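Local coordinates for toxin-like protein (Paenibacillus larvae subsp. larvae BRL-230010, PDB 5DZQ), which probably transfers ADP-ribose from NAD+ to a target protein, as a C3-like mono-ADP-ribosyltransferase toxin, at residues B[48-51]-B[52-55]. Numbering follows the deposited sequence.
Sequences TANA and KPFN
Asn50, Pro53 and Phe54 meet in a local contact at the junction between helices 38-49 and 51-60. Asn50 leaves the helical conformation and makes the break. Its carbonyl oxygen is met by two carbon groups: Pro53 CD lies 3.2 Å from Asn50 O, and Phe54 CD1 is equally close, at 3.2 Å. The oxygen sits at the edge of the phenyl ring and in its plane, so the ring turns C-H groups rather than its pi face to it. The Asn50 side chain, with CG anti to the backbone N (chi1 -166°), crosses the proline ring at about a right angle; Asn50 OD1 approaches Pro53 CG to 3.5 Å. That same OD1 accepts a hydrogen bond from the backbone N of Thr99 of the second subunit. One turn on, Asn55 N donates a nearly straight bond to Ala51 O (3.0 Å), an i to i+4 helical bond. Asn55 ND2 comes within 4.0 Å of Ala51 CB, and the amide is bonded through ND2 to Tyr47 OH and through OD1 to Tyr138 N. Asn50 O is thus bordered by weakly polar C-H groups of Pro53 and Phe54, while the two asparagine side chains tie the junction to the partner subunit and to neighbouring parts of the fold.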
# COMPACT_ATOMS: atom_id res chain seq x y z
N THR B 48 -7.47 6.97 5.86
CA THR B 48 -6.56 5.92 6.33
C THR B 48 -6.80 4.63 5.54
O THR B 48 -5.87 3.86 5.29
CB THR B 48 -6.70 5.64 7.84
OG1 THR B 48 -8.04 5.27 8.14
CG2 THR B 48 -6.33 6.89 8.67
N ALA B 49 -8.04 4.41 5.10
CA ALA B 49 -8.38 3.19 4.34
C ALA B 49 -8.17 3.34 2.83
O ALA B 49 -8.22 2.37 2.08
CB ALA B 49 -9.83 2.78 4.62
N ASN B 50 -7.95 4.57 2.36
CA ASN B 50 -7.86 4.84 0.93
C ASN B 50 -6.75 5.87 0.71
O ASN B 50 -6.93 6.86 0.00
CB ASN B 50 -9.23 5.34 0.40
CG ASN B 50 -9.33 5.33 -1.12
OD1 ASN B 50 -8.74 4.47 -1.78
ND2 ASN B 50 -10.12 6.25 -1.69
N ALA B 51 -5.61 5.67 1.36
CA ALA B 51 -4.59 6.72 1.42
C ALA B 51 -3.90 7.01 0.08
O ALA B 51 -3.63 8.18 -0.23
CB ALA B 51 -3.53 6.36 2.46
N LYS B 52 -3.61 5.97 -0.70
CA LYS B 52 -2.82 6.16 -1.92
C LYS B 52 -3.40 7.21 -2.90
O LYS B 52 -2.66 8.08 -3.37
CB LYS B 52 -2.62 4.82 -2.64
CG LYS B 52 -1.90 4.91 -3.97
CD LYS B 52 -1.83 3.54 -4.62
CE LYS B 52 -1.34 3.60 -6.05
NZ LYS B 52 -0.02 4.27 -6.15
N PRO B 53 -4.71 7.16 -3.21
CA PRO B 53 -5.20 8.18 -4.15
C PRO B 53 -5.07 9.63 -3.65
O PRO B 53 -4.83 10.52 -4.47
CB PRO B 53 -6.68 7.82 -4.34
CG PRO B 53 -6.80 6.43 -3.88
CD PRO B 53 -5.77 6.19 -2.86
N PHE B 54 -5.27 9.86 -2.36
CA PHE B 54 -5.01 11.17 -1.76
C PHE B 54 -3.55 11.56 -1.96
O PHE B 54 -3.23 12.67 -2.40
CB PHE B 54 -5.30 11.18 -0.25
CG PHE B 54 -6.76 11.17 0.10
CD1 PHE B 54 -7.45 9.97 0.27
CD2 PHE B 54 -7.44 12.36 0.30
CE1 PHE B 54 -8.80 9.96 0.61
CE2 PHE B 54 -8.79 12.36 0.64
CZ PHE B 54 -9.47 11.15 0.80
N ASN B 55 -2.65 10.67 -1.58
CA ASN B 55 -1.24 11.01 -1.59
C ASN B 55 -0.62 11.09 -2.98
O ASN B 55 0.28 11.90 -3.21
CB ASN B 55 -0.46 10.03 -0.73
CG ASN B 55 -0.84 10.14 0.74
OD1 ASN B 55 -1.28 11.19 1.20
ND2 ASN B 55 -0.70 9.05 1.48